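Local coordinates for protein Phi class glutathione transferase GSTF1 (Populus tremula x Populus tremuloides, PDB 4RI6) that probably catalyses the conjugation of glutathione to electrophilic compounds bearing a halide leaving group, as part of detoxification in the plant cytoplasm, at residues P4-G9 and H31-D36; V19-I24 and E203-V208; K135-L140 and G183-S188; V143-E148 and T187-V192; Q149-T154 and V192-T197. One frame throughout, in Å; residues are numbered along the deposited sequence. Where two conformers were deposited one is given.

Interaction 1 joins two strands of the thioredoxin-like domain, interaction 2 lies where that domain meets the C-terminal helices, and interactions 3 to 5 lie within the helical C-terminal domain. The I35 side chain of interaction 1 is about 7 Å from a bound glutathione, those of W205 (interaction 2) and Y147 (interaction 4) about 11 Å. Helix 14-25 links the strands of interaction 1 and carries interaction 2; I7 CG1 touches L23 CD1 at 3.6 Å. Interactions 3 to 5 follow one another along helix 130-150 and past its end: centres of 3 and 4 are about 9 Å apart, those of 4 and 5 about 7 Å, with V192 shared. Their centres lie about 32 to 34 Å from that of interaction 1.

Interaction 1. Residues P4-G9 and H31-D36; sequences PVTIYG and HLIPID. Unlike the reference sequence in segment 31-36: I33 (reference Val).
Four backbone hydrogen bonds form the tight part: H31 N to V5 O, I7 N to H31 O, I33 N to I7 O and G9 N to I33 O. All run nearly along the C=O axis; the shortest, I33 N to I7 O at 2.7 Å, is also the straightest (177° at the hydrogen). On one sheet face, L32 CD1 reaches I7 CG2 at 3.7 Å, and I7 packs against V19 and L23 of helix 14-25. That face, where I7 is buried, belongs to the right-handed beta-alpha-beta unit opening the thioredoxin-like glutathione-binding domain, with strands 5-8 and 30-33 parallel and helix 14-25 across them. The other face, bearing T6, Y8, H31 and I33, is more open to solvent, H31 being exposed. Here I33, extended to its tip (chi2 171°), lays CD1 over the Y8 ring, 4.1 Å from its centroid and 29° off the normal. The same methyl is pressed against T6 CG2 at 3.4 Å, closer than two methyls normally sit. An alanine in place of Y8 would take the ring from under I33 CD1 and would probably loosen the packing on this face. At G9 a CB would jam against the preceding carbonyl O.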
# COMPACT_ATOMS: atom_id res chain seq x y z
N PRO A 4 16.87 3.23 -22.12
CA PRO A 4 15.75 3.79 -21.35
C PRO A 4 14.80 2.70 -20.87
O PRO A 4 14.58 1.71 -21.56
CB PRO A 4 15.05 4.71 -22.35
CG PRO A 4 16.09 5.02 -23.38
CD PRO A 4 16.91 3.78 -23.49
N VAL A 5 14.24 2.88 -19.68
CA VAL A 5 13.22 1.98 -19.21
C VAL A 5 11.95 2.27 -19.98
O VAL A 5 11.83 3.33 -20.58
CB VAL A 5 12.96 2.11 -17.71
CG1 VAL A 5 14.27 1.97 -16.94
CG2 VAL A 5 12.24 3.42 -17.37
N THR A 6 11.03 1.32 -19.98
CA THR A 6 9.77 1.42 -20.69
C THR A 6 8.62 1.52 -19.69
O THR A 6 8.50 0.68 -18.79
CB THR A 6 9.57 0.19 -21.58
OG1 THR A 6 10.65 0.09 -22.51
CG2 THR A 6 8.25 0.26 -22.32
N ILE A 7 7.77 2.53 -19.85
CA ILE A 7 6.60 2.73 -19.00
C ILE A 7 5.35 2.67 -19.87
O ILE A 7 5.33 3.27 -20.94
CB ILE A 7 6.65 4.08 -18.26
CG1 ILE A 7 7.99 4.25 -17.54
CG2 ILE A 7 5.46 4.23 -17.32
CD1 ILE A 7 8.24 3.27 -16.46
N TYR A 8 4.32 1.99 -19.39
CA TYR A 8 3.05 1.87 -20.10
C TYR A 8 1.96 2.69 -19.43
O TYR A 8 1.71 2.52 -18.22
CB TYR A 8 2.57 0.41 -20.14
CG TYR A 8 3.42 -0.51 -20.99
CD1 TYR A 8 4.63 -0.98 -20.53
CD2 TYR A 8 2.99 -0.89 -22.24
CE1 TYR A 8 5.40 -1.83 -21.32
CE2 TYR A 8 3.74 -1.74 -23.03
CZ TYR A 8 4.94 -2.20 -22.57
OH TYR A 8 5.69 -3.04 -23.35
N GLY A 9 1.29 3.53 -20.21
CA GLY A 9 0.11 4.23 -19.73
C GLY A 9 0.11 5.72 -20.04
O GLY A 9 1.14 6.27 -20.41
N HIS A 31 11.02 5.67 -21.88
CA HIS A 31 10.17 5.71 -23.05
C HIS A 31 8.76 5.37 -22.60
O HIS A 31 8.54 4.36 -21.95
CB HIS A 31 10.66 4.72 -24.11
CG HIS A 31 9.74 4.58 -25.29
ND1 HIS A 31 9.44 5.63 -26.13
CD2 HIS A 31 9.08 3.50 -25.78
CE1 HIS A 31 8.61 5.21 -27.07
NE2 HIS A 31 8.38 3.92 -26.89
N LEU A 32 7.81 6.23 -22.94
CA LEU A 32 6.44 6.09 -22.49
C LEU A 32 5.54 5.59 -23.60
O LEU A 32 5.41 6.24 -24.66
CB LEU A 32 5.91 7.43 -21.96
CG LEU A 32 4.52 7.44 -21.30
CD1 LEU A 32 4.46 6.62 -20.01
CD2 LEU A 32 4.09 8.88 -21.05
N ILE A 33 4.95 4.42 -23.36
CA ILE A 33 4.06 3.77 -24.32
C ILE A 33 2.61 4.07 -23.99
O ILE A 33 2.12 3.71 -22.91
CB ILE A 33 4.29 2.23 -24.35
CG1 ILE A 33 5.64 1.92 -25.00
CG2 ILE A 33 3.19 1.52 -25.15
CD1 ILE A 33 6.04 0.46 -24.90
N PRO A 34 1.89 4.71 -24.93
CA PRO A 34 0.52 5.13 -24.63
C PRO A 34 -0.46 3.96 -24.49
O PRO A 34 -0.36 2.97 -25.21
CB PRO A 34 0.15 5.99 -25.84
CG PRO A 34 0.94 5.39 -26.95
CD PRO A 34 2.24 4.97 -26.34
N ILE A 35 -1.36 4.10 -23.52
CA ILE A 35 -2.51 3.21 -23.35
C ILE A 35 -3.77 4.06 -23.14
O ILE A 35 -3.86 4.78 -22.14
CB ILE A 35 -2.33 2.27 -22.11
CG1 ILE A 35 -1.02 1.47 -22.18
CG2 ILE A 35 -3.52 1.37 -21.96
CD1 ILE A 35 -1.01 0.34 -23.19
N ASP A 36 -4.75 3.98 -24.05
CA ASP A 36 -5.96 4.82 -23.95
C ASP A 36 -7.02 4.13 -23.09
O ASP A 36 -7.65 3.18 -23.52
CB ASP A 36 -6.51 5.16 -25.36
CG ASP A 36 -7.64 6.19 -25.33
OD1 ASP A 36 -8.43 6.23 -24.36
OD2 ASP A 36 -7.74 6.96 -26.31

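Interaction 2. Residues V19-I24 and E203-V208; sequences VLATLI and ESWKKV
Two helices from different domains cross, helix 14-25 of the thioredoxin-like domain and the C-terminal helix 203-214 of the glutathione transferase fold; the axes of segments 19-24 and 203-208 pass 8.8 Å apart, at 132°. The first shell is apolar, and no hydrogen bond spans the segments. V208 supplies its central methyl: CG2, anti to the carbonyl carbon, approaches A21 N at 3.7 Å and also meets L20 CB and A21 CB. The I24 side chain crosses V208 obliquely, its CD1 3.9 Å from V208 CG2, while I24 CG2 lies against S204 CB at 3.8 Å. The small residues A21 and S204 mark the closest backbone approach, their CA atoms 5.6 Å apart. A second shell fixes the polar ends. S204 OG, between backbone N and carbonyl carbon (chi1 60°), hydrogen-bonds to E25 OE2. W205 turns anti to its backbone N, and its NE1 bonds to D174 OD2. Thus oriented, the indole presents its edge to helix 14-25, where CE3 meets A21 CB at 4.1 Å.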
# COMPACT_ATOMS: atom_id res chain seq x y z
N VAL A 19 4.78 7.33 -11.16
CA VAL A 19 6.00 6.74 -11.69
C VAL A 19 6.83 7.77 -12.47
O VAL A 19 8.06 7.83 -12.33
CB VAL A 19 5.67 5.52 -12.57
CG1 VAL A 19 6.90 5.02 -13.31
CG2 VAL A 19 5.10 4.41 -11.73
N LEU A 20 6.16 8.59 -13.28
CA LEU A 20 6.87 9.58 -14.08
C LEU A 20 7.61 10.57 -13.21
O LEU A 20 8.76 10.92 -13.50
CB LEU A 20 5.90 10.34 -15.00
CG LEU A 20 5.23 9.52 -16.10
CD1 LEU A 20 4.29 10.39 -16.91
CD2 LEU A 20 6.27 8.92 -17.02
N ALA A 21 6.97 11.03 -12.15
CA ALA A 21 7.60 11.98 -11.27
C ALA A 21 8.84 11.36 -10.63
O ALA A 21 9.87 12.03 -10.47
CB ALA A 21 6.63 12.45 -10.20
N THR A 22 8.75 10.08 -10.28
CA THR A 22 9.88 9.37 -9.70
C THR A 22 11.03 9.23 -10.68
O THR A 22 12.18 9.50 -10.33
CB THR A 22 9.43 7.99 -9.19
OG1 THR A 22 8.41 8.18 -8.21
CG2 THR A 22 10.60 7.21 -8.58
N LEU A 23 10.73 8.83 -11.91
CA LEU A 23 11.76 8.71 -12.93
C LEU A 23 12.49 10.03 -13.10
O LEU A 23 13.71 10.06 -13.22
CB LEU A 23 11.14 8.25 -14.25
CG LEU A 23 10.67 6.80 -14.25
CD1 LEU A 23 9.73 6.55 -15.40
CD2 LEU A 23 11.86 5.88 -14.33
N ILE A 24 11.74 11.12 -13.10
CA ILE A 24 12.33 12.43 -13.35
C ILE A 24 13.19 12.88 -12.16
O ILE A 24 14.31 13.36 -12.35
CB ILE A 24 11.24 13.47 -13.65
CG1 ILE A 24 10.58 13.15 -15.00
CG2 ILE A 24 11.84 14.86 -13.70
CD1 ILE A 24 9.26 13.86 -15.24
N GLU A 203 10.08 21.00 -9.95
CA GLU A 203 10.20 20.94 -11.40
C GLU A 203 9.77 19.57 -11.92
O GLU A 203 9.18 19.50 -12.99
CB GLU A 203 11.64 21.25 -11.84
CG GLU A 203 12.07 22.71 -11.63
CD GLU A 203 11.23 23.70 -12.42
OE1 GLU A 203 10.64 23.31 -13.46
OE2 GLU A 203 11.14 24.87 -11.98
N SER A 204 10.02 18.51 -11.16
CA SER A 204 9.64 17.17 -11.61
C SER A 204 8.14 17.11 -11.82
O SER A 204 7.66 16.62 -12.84
CB SER A 204 10.08 16.09 -10.62
OG SER A 204 9.47 16.29 -9.35
N TRP A 205 7.40 17.64 -10.85
CA TRP A 205 5.96 17.60 -10.94
C TRP A 205 5.44 18.54 -12.03
O TRP A 205 4.50 18.19 -12.76
CB TRP A 205 5.32 17.92 -9.59
CG TRP A 205 3.82 17.68 -9.61
CD1 TRP A 205 2.86 18.61 -9.44
CD2 TRP A 205 3.15 16.44 -9.88
NE1 TRP A 205 1.61 18.04 -9.54
CE2 TRP A 205 1.77 16.70 -9.83
CE3 TRP A 205 3.59 15.14 -10.15
CZ2 TRP A 205 0.82 15.71 -10.06
CZ3 TRP A 205 2.63 14.16 -10.34
CH2 TRP A 205 1.27 14.45 -10.31
N LYS A 206 6.06 19.70 -12.18
CA LYS A 206 5.69 20.59 -13.28
C LYS A 206 5.89 19.92 -14.63
O LYS A 206 5.09 20.11 -15.55
CB LYS A 206 6.50 21.89 -13.22
CG LYS A 206 6.20 22.74 -12.02
CD LYS A 206 7.14 23.92 -12.04
CE LYS A 206 6.80 24.93 -11.03
NZ LYS A 206 7.79 26.03 -11.19
N LYS A 207 6.95 19.12 -14.76
CA LYS A 207 7.22 18.45 -16.02
C LYS A 207 6.16 17.39 -16.30
O LYS A 207 5.72 17.25 -17.43
CB LYS A 207 8.62 17.85 -16.03
CG LYS A 207 9.70 18.90 -16.07
CD LYS A 207 11.10 18.35 -16.17
CE LYS A 207 12.12 19.48 -16.15
NZ LYS A 207 13.42 19.07 -16.76
N VAL A 208 5.72 16.69 -15.27
CA VAL A 208 4.67 15.71 -15.45
C VAL A 208 3.38 16.39 -15.92
O VAL A 208 2.74 15.92 -16.86
CB VAL A 208 4.40 14.92 -14.15
CG1 VAL A 208 3.17 14.03 -14.31
CG2 VAL A 208 5.63 14.08 -13.77

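Interaction 3. Residues K135-L140 and G183-S188; sequences KNVDKL and GYLFTS
In the helical C-terminal domain of the glutathione transferase fold, the short helix 184-187 packs on helix 130-150 chiefly through L185. The bond from L185 CA to CB points toward the longer helix, and CG stands anti to the carbonyl carbon (chi1 -71°). CG then lies 4.0 Å above the plane of the neighbouring Y184 ring, offset toward its rim, so the tyrosine flanks the leucine within its own segment. At the tip the branches divide: CD1 meets L140 CD2 at 3.9 Å, and CD2 meets V137 CG1 at 4.0 Å. This fork spans two side chains on the same side of helix 130-150, three residues apart, while A141 and L144 of that helix also touch L185. L140 is in turn backed by F110 of helix 93-122 and L176 of helix 164-179. Y184 takes the crowded first torsion (chi1 68°), which carries its side chain across that of V137 at about a right angle, until Y184 OH reaches V137 CG1 at 3.4 Å.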
# COMPACT_ATOMS: atom_id res chain seq x y z
N LYS A 135 -19.07 11.61 2.07
CA LYS A 135 -18.43 10.59 2.89
C LYS A 135 -16.91 10.59 2.70
O LYS A 135 -16.15 10.50 3.68
CB LYS A 135 -19.02 9.22 2.56
CG LYS A 135 -18.54 8.08 3.42
CD LYS A 135 -19.45 6.86 3.20
CE LYS A 135 -18.84 5.56 3.72
NZ LYS A 135 -18.26 5.69 5.08
N ASN A 136 -16.47 10.69 1.45
CA ASN A 136 -15.03 10.66 1.17
C ASN A 136 -14.33 11.98 1.47
O ASN A 136 -13.19 11.98 1.92
CB ASN A 136 -14.80 10.24 -0.27
CG ASN A 136 -15.03 8.76 -0.46
OD1 ASN A 136 -14.69 7.97 0.43
ND2 ASN A 136 -15.61 8.38 -1.59
N VAL A 137 -15.00 13.11 1.21
CA VAL A 137 -14.52 14.41 1.66
C VAL A 137 -14.28 14.38 3.16
O VAL A 137 -13.24 14.82 3.63
CB VAL A 137 -15.51 15.53 1.30
CG1 VAL A 137 -15.23 16.82 2.07
CG2 VAL A 137 -15.51 15.77 -0.21
N ASP A 138 -15.24 13.88 3.92
CA ASP A 138 -15.11 13.90 5.37
C ASP A 138 -13.96 12.99 5.83
O ASP A 138 -13.23 13.30 6.76
CB ASP A 138 -16.42 13.49 6.05
CG ASP A 138 -17.51 14.56 5.96
OD1 ASP A 138 -17.23 15.73 5.62
OD2 ASP A 138 -18.68 14.22 6.28
N LYS A 139 -13.83 11.82 5.21
CA LYS A 139 -12.69 10.94 5.48
C LYS A 139 -11.36 11.63 5.19
O LYS A 139 -10.42 11.55 5.96
CB LYS A 139 -12.77 9.66 4.65
CG LYS A 139 -13.74 8.65 5.17
CD LYS A 139 -13.67 7.40 4.32
CE LYS A 139 -14.62 6.32 4.81
NZ LYS A 139 -14.56 5.15 3.89
N LEU A 140 -11.28 12.32 4.06
CA LEU A 140 -10.03 12.92 3.68
C LEU A 140 -9.72 14.10 4.61
O LEU A 140 -8.56 14.34 4.95
CB LEU A 140 -10.09 13.36 2.22
CG LEU A 140 -8.82 14.00 1.65
CD1 LEU A 140 -7.58 13.13 1.86
CD2 LEU A 140 -9.01 14.30 0.16
N GLY A 183 -10.56 21.68 -3.42
CA GLY A 183 -9.23 22.16 -3.10
C GLY A 183 -9.12 22.76 -1.72
O GLY A 183 -8.04 22.73 -1.14
N TYR A 184 -10.24 23.29 -1.20
CA TYR A 184 -10.27 23.83 0.16
C TYR A 184 -9.76 22.83 1.21
O TYR A 184 -9.28 23.23 2.27
CB TYR A 184 -11.70 24.27 0.54
CG TYR A 184 -12.71 23.16 0.70
CD1 TYR A 184 -12.88 22.50 1.92
CD2 TYR A 184 -13.50 22.75 -0.36
CE1 TYR A 184 -13.81 21.47 2.06
CE2 TYR A 184 -14.43 21.72 -0.21
CZ TYR A 184 -14.59 21.10 1.00
OH TYR A 184 -15.51 20.07 1.14
N LEU A 185 -9.87 21.54 0.93
CA LEU A 185 -9.39 20.54 1.88
C LEU A 185 -7.91 20.73 2.18
O LEU A 185 -7.46 20.54 3.32
CB LEU A 185 -9.64 19.12 1.35
CG LEU A 185 -11.09 18.67 1.32
CD1 LEU A 185 -11.23 17.43 0.48
CD2 LEU A 185 -11.59 18.44 2.75
N PHE A 186 -7.17 21.14 1.15
CA PHE A 186 -5.75 21.39 1.26
C PHE A 186 -5.46 22.86 1.60
O PHE A 186 -4.65 23.16 2.48
CB PHE A 186 -5.05 21.01 -0.04
CG PHE A 186 -5.16 19.54 -0.37
CD1 PHE A 186 -6.30 19.02 -0.98
CD2 PHE A 186 -4.12 18.68 -0.06
CE1 PHE A 186 -6.38 17.65 -1.27
CE2 PHE A 186 -4.21 17.33 -0.35
CZ PHE A 186 -5.33 16.82 -0.96
N THR A 187 -6.15 23.77 0.93
CA THR A 187 -5.77 25.18 1.01
C THR A 187 -6.26 25.85 2.29
O THR A 187 -5.70 26.86 2.68
CB THR A 187 -6.26 26.00 -0.21
OG1 THR A 187 -7.70 26.01 -0.24
CG2 THR A 187 -5.72 25.40 -1.50
N SER A 188 -7.28 25.28 2.96
CA SER A 188 -7.83 25.86 4.20
C SER A 188 -7.05 25.45 5.46
O SER A 188 -7.30 25.97 6.55
CB SER A 188 -9.29 25.47 4.40
OG SER A 188 -9.42 24.11 4.78

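Interaction 4. Residues V143-E148 and T187-V192; sequences VLDIYE and TSRKNV
E148 bends at chi2 (66°) to bring its carboxylate to the first turn of helix 190-200. Both oxygens use syn lone pairs: OE2 receives N191 N at 2.8 Å and OE1 receives V192 N at 2.9 Å. N191 answers with its side chain, ND2 donating to E148 O at 2.9 Å almost straight (176°), and its amide lies stacked on the E148 carboxylate, planes 9° apart. Two waters extend the network from OE2, one to K190 NZ, the other to K190 N. R189, at the N-cap position, forms a salt bridge with D145: NE and NH2 grip OD1 side-on, each at 2.9 Å, in the guanidinium plane but from above the carboxylate plane. R189 NH1 bonds to L185 O. Packing follows, with L144 CB on R189 CD at 3.7 Å and Y147 CB on V192 CG2 at 4.0 Å. An alanine at R189 would remove the nitrogens holding D145 OD1 and L185 O and the CD on L144 CB, and would probably weaken the junction between these helices of the C-terminal domain. With the E148 carboxylate bound to amide groups at a helix start, the helix dipole and nearby K190 would probably favour its ionised form.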
# COMPACT_ATOMS: atom_id res chain seq x y z
N VAL A 143 -8.01 12.78 7.63
CA VAL A 143 -6.61 12.52 7.34
C VAL A 143 -5.80 13.81 7.33
O VAL A 143 -4.71 13.89 7.90
CB VAL A 143 -6.47 11.80 5.98
CG1 VAL A 143 -5.03 11.61 5.62
CG2 VAL A 143 -7.18 10.46 6.02
N LEU A 144 -6.31 14.82 6.65
CA LEU A 144 -5.56 16.07 6.50
C LEU A 144 -5.47 16.86 7.81
O LEU A 144 -4.52 17.63 7.99
CB LEU A 144 -6.17 16.93 5.40
CG LEU A 144 -6.01 16.30 3.99
CD1 LEU A 144 -6.72 17.16 2.95
CD2 LEU A 144 -4.52 16.11 3.60
N ASP A 145 -6.39 16.63 8.75
CA ASP A 145 -6.25 17.23 10.09
C ASP A 145 -5.03 16.64 10.81
O ASP A 145 -4.35 17.33 11.57
CB ASP A 145 -7.50 17.02 10.95
CG ASP A 145 -8.69 17.87 10.53
OD1 ASP A 145 -8.50 18.95 9.91
OD2 ASP A 145 -9.84 17.46 10.87
N ILE A 146 -4.77 15.35 10.58
CA ILE A 146 -3.59 14.71 11.14
C ILE A 146 -2.33 15.21 10.45
O ILE A 146 -1.33 15.51 11.11
CB ILE A 146 -3.70 13.19 11.03
CG1 ILE A 146 -4.89 12.73 11.87
CG2 ILE A 146 -2.41 12.53 11.48
CD1 ILE A 146 -5.30 11.34 11.65
N TYR A 147 -2.39 15.36 9.13
CA TYR A 147 -1.26 15.92 8.40
C TYR A 147 -0.98 17.35 8.85
O TYR A 147 0.16 17.75 8.92
CB TYR A 147 -1.50 15.92 6.89
CG TYR A 147 -1.44 14.59 6.18
CD1 TYR A 147 -1.47 13.38 6.87
CD2 TYR A 147 -1.33 14.55 4.79
CE1 TYR A 147 -1.41 12.18 6.17
CE2 TYR A 147 -1.27 13.37 4.12
CZ TYR A 147 -1.31 12.19 4.81
OH TYR A 147 -1.25 11.02 4.09
N GLU A 148 -2.03 18.11 9.12
CA GLU A 148 -1.86 19.50 9.55
C GLU A 148 -1.01 19.56 10.81
O GLU A 148 -0.15 20.41 10.95
CB GLU A 148 -3.22 20.16 9.78
CG GLU A 148 -3.13 21.62 10.27
CD GLU A 148 -2.54 22.56 9.23
OE1 GLU A 148 -2.41 22.14 8.06
OE2 GLU A 148 -2.21 23.72 9.59
N THR A 187 -6.15 23.77 0.93
CA THR A 187 -5.77 25.18 1.01
C THR A 187 -6.26 25.85 2.29
O THR A 187 -5.70 26.86 2.68
CB THR A 187 -6.26 26.00 -0.21
OG1 THR A 187 -7.70 26.01 -0.24
CG2 THR A 187 -5.72 25.40 -1.50
N SER A 188 -7.28 25.28 2.96
CA SER A 188 -7.83 25.86 4.20
C SER A 188 -7.05 25.45 5.46
O SER A 188 -7.30 25.97 6.55
CB SER A 188 -9.29 25.47 4.40
OG SER A 188 -9.42 24.11 4.78
N ARG A 189 -6.09 24.56 5.28
CA ARG A 189 -5.25 24.05 6.36
C ARG A 189 -3.85 24.63 6.15
O ARG A 189 -3.19 24.31 5.17
CB ARG A 189 -5.24 22.52 6.34
CG ARG A 189 -6.54 21.91 6.83
CD ARG A 189 -6.62 20.39 6.61
NE ARG A 189 -7.81 19.89 7.26
CZ ARG A 189 -9.04 19.96 6.76
NH1 ARG A 189 -9.25 20.40 5.53
NH2 ARG A 189 -10.06 19.61 7.51
N LYS A 190 -3.40 25.50 7.04
CA LYS A 190 -2.22 26.30 6.73
C LYS A 190 -0.95 25.49 6.54
O LYS A 190 -0.21 25.74 5.59
CB LYS A 190 -2.01 27.40 7.80
CG LYS A 190 -1.42 26.97 9.13
CD LYS A 190 -1.02 28.19 9.96
CE LYS A 190 -0.37 27.78 11.28
NZ LYS A 190 -1.39 27.24 12.22
N ASN A 191 -0.66 24.51 7.39
CA ASN A 191 0.56 23.73 7.19
C ASN A 191 0.45 22.81 5.97
O ASN A 191 1.41 22.65 5.24
CB ASN A 191 0.89 22.90 8.43
CG ASN A 191 1.12 23.74 9.66
OD1 ASN A 191 1.58 24.89 9.58
ND2 ASN A 191 0.81 23.18 10.81
N VAL A 192 -0.71 22.20 5.77
CA VAL A 192 -0.96 21.37 4.59
C VAL A 192 -0.82 22.21 3.34
O VAL A 192 -0.25 21.78 2.35
CB VAL A 192 -2.36 20.70 4.67
CG1 VAL A 192 -2.75 20.05 3.34
CG2 VAL A 192 -2.33 19.66 5.76
O HOH W 1 -2.28 24.70 11.96
O HOH W 2 -4.84 25.50 9.62

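Interaction 5. Residues Q149-T154 and V192-T197; sequences QKLGQT and VNRWWT
L151 O accepts two hydrogen bonds from R194, whose guanidinium grips it end-on: NH2 donates at 2.9 Å and NH1 at 3.0 Å, and the oxygen sits within 1° of the guanidinium plane. The two donors arrive differently, NH2 in the carbonyl plane on a lone pair and NH1 some 30° above that plane. A bend at chi3 (73°) turns the arginine toward this carbonyl. NH2 also makes a weak bond to T154 O at 3.3 Å and a hydrogen bond to R155 O, so one nitrogen gathers three backbone carbonyls just past helix 130-150. On the other segment K150 NZ donates to T154 OG1 at 2.8 Å and to L157 O, while T154 OG1 is also bonded to F156 O. Below these bonds the L151 side chain packs against helix 190-200 in this C-terminal glutathione transferase domain. Its CD1 lies over the face of W195, 4.0 Å from the centroid of the five-membered ring, and its CD2 meets W195 CD1 at 3.8 Å. W195 NE1 is satisfied by D166 OD1. The carbonyls of this turn after helix 130-150 would present partial negative charge, so a cationic guanidinium is likely to stabilise it electrostatically as well as through its bonds.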
# COMPACT_ATOMS: atom_id res chain seq x y z
N GLN A 149 -1.24 18.63 11.73
CA GLN A 149 -0.48 18.58 12.97
C GLN A 149 0.98 18.15 12.69
O GLN A 149 1.92 18.79 13.14
CB GLN A 149 -1.18 17.64 13.98
CG GLN A 149 -2.56 18.19 14.44
CD GLN A 149 -3.50 17.17 15.13
OE1 GLN A 149 -3.73 16.06 14.64
NE2 GLN A 149 -4.08 17.58 16.26
N LYS A 150 1.14 17.09 11.90
CA LYS A 150 2.46 16.59 11.53
C LYS A 150 3.30 17.65 10.84
O LYS A 150 4.50 17.81 11.13
CB LYS A 150 2.29 15.37 10.62
CG LYS A 150 3.60 14.70 10.18
CD LYS A 150 4.27 14.00 11.36
CE LYS A 150 5.60 13.29 11.01
NZ LYS A 150 6.69 14.24 10.70
N LEU A 151 2.67 18.36 9.91
CA LEU A 151 3.39 19.34 9.09
C LEU A 151 3.63 20.67 9.84
O LEU A 151 4.31 21.56 9.35
CB LEU A 151 2.63 19.56 7.78
CG LEU A 151 2.67 18.32 6.87
CD1 LEU A 151 1.63 18.41 5.81
CD2 LEU A 151 4.04 18.11 6.27
N GLY A 152 3.12 20.77 11.07
CA GLY A 152 3.56 21.81 11.98
C GLY A 152 4.84 21.47 12.71
O GLY A 152 5.45 22.34 13.31
N GLN A 153 5.23 20.19 12.65
CA GLN A 153 6.41 19.69 13.33
C GLN A 153 7.57 19.54 12.36
O GLN A 153 8.70 19.87 12.69
CB GLN A 153 6.10 18.33 13.99
CG GLN A 153 5.02 18.41 15.04
CD GLN A 153 4.49 17.05 15.51
OE1 GLN A 153 4.58 16.01 14.83
NE2 GLN A 153 3.89 17.07 16.70
N THR A 154 7.27 19.03 11.17
CA THR A 154 8.27 18.83 10.13
C THR A 154 7.84 19.54 8.86
O THR A 154 6.66 19.80 8.65
CB THR A 154 8.50 17.34 9.83
OG1 THR A 154 7.26 16.73 9.50
CG2 THR A 154 9.10 16.65 11.04
N VAL A 192 -0.71 22.20 5.77
CA VAL A 192 -0.96 21.37 4.59
C VAL A 192 -0.82 22.21 3.34
O VAL A 192 -0.25 21.78 2.35
CB VAL A 192 -2.36 20.70 4.67
CG1 VAL A 192 -2.75 20.05 3.34
CG2 VAL A 192 -2.33 19.66 5.76
N ASN A 193 -1.33 23.43 3.38
CA ASN A 193 -1.24 24.30 2.23
C ASN A 193 0.21 24.67 1.91
O ASN A 193 0.60 24.71 0.76
CB ASN A 193 -2.09 25.56 2.44
CG ASN A 193 -2.03 26.47 1.25
OD1 ASN A 193 -2.61 26.19 0.20
ND2 ASN A 193 -1.33 27.57 1.40
N ARG A 194 1.01 24.91 2.94
CA ARG A 194 2.43 25.21 2.75
C ARG A 194 3.13 24.04 2.07
O ARG A 194 3.85 24.20 1.06
CB ARG A 194 3.09 25.49 4.10
CG ARG A 194 4.57 25.78 4.00
CD ARG A 194 5.27 25.45 5.28
NE ARG A 194 5.40 24.00 5.46
CZ ARG A 194 5.09 23.34 6.56
NH1 ARG A 194 4.55 23.97 7.61
NH2 ARG A 194 5.28 22.04 6.61
N TRP A 195 2.93 22.87 2.65
CA TRP A 195 3.47 21.63 2.13
C TRP A 195 3.03 21.42 0.69
O TRP A 195 3.86 21.15 -0.17
CB TRP A 195 3.01 20.49 3.02
CG TRP A 195 3.17 19.09 2.52
CD1 TRP A 195 4.31 18.36 2.46
CD2 TRP A 195 2.11 18.22 2.10
NE1 TRP A 195 4.04 17.09 2.02
CE2 TRP A 195 2.70 16.98 1.78
CE3 TRP A 195 0.74 18.37 1.95
CZ2 TRP A 195 1.95 15.87 1.34
CZ3 TRP A 195 -0.01 17.28 1.49
CH2 TRP A 195 0.60 16.05 1.20
N TRP A 196 1.73 21.54 0.43
CA TRP A 196 1.20 21.36 -0.91
C TRP A 196 1.89 22.31 -1.91
O TRP A 196 2.25 21.92 -3.04
CB TRP A 196 -0.32 21.58 -0.97
CG TRP A 196 -0.75 21.35 -2.37
CD1 TRP A 196 -1.17 22.28 -3.25
CD2 TRP A 196 -0.70 20.11 -3.08
NE1 TRP A 196 -1.40 21.71 -4.47
CE2 TRP A 196 -1.11 20.37 -4.40
CE3 TRP A 196 -0.35 18.81 -2.74
CZ2 TRP A 196 -1.18 19.39 -5.37
CZ3 TRP A 196 -0.42 17.83 -3.70
CH2 TRP A 196 -0.84 18.12 -4.99
N THR A 197 2.06 23.56 -1.48
CA THR A 197 2.71 24.55 -2.32
C THR A 197 4.14 24.12 -2.62
O THR A 197 4.57 24.18 -3.76
CB THR A 197 2.69 25.92 -1.64
OG1 THR A 197 1.33 26.32 -1.43
CG2 THR A 197 3.34 26.95 -2.50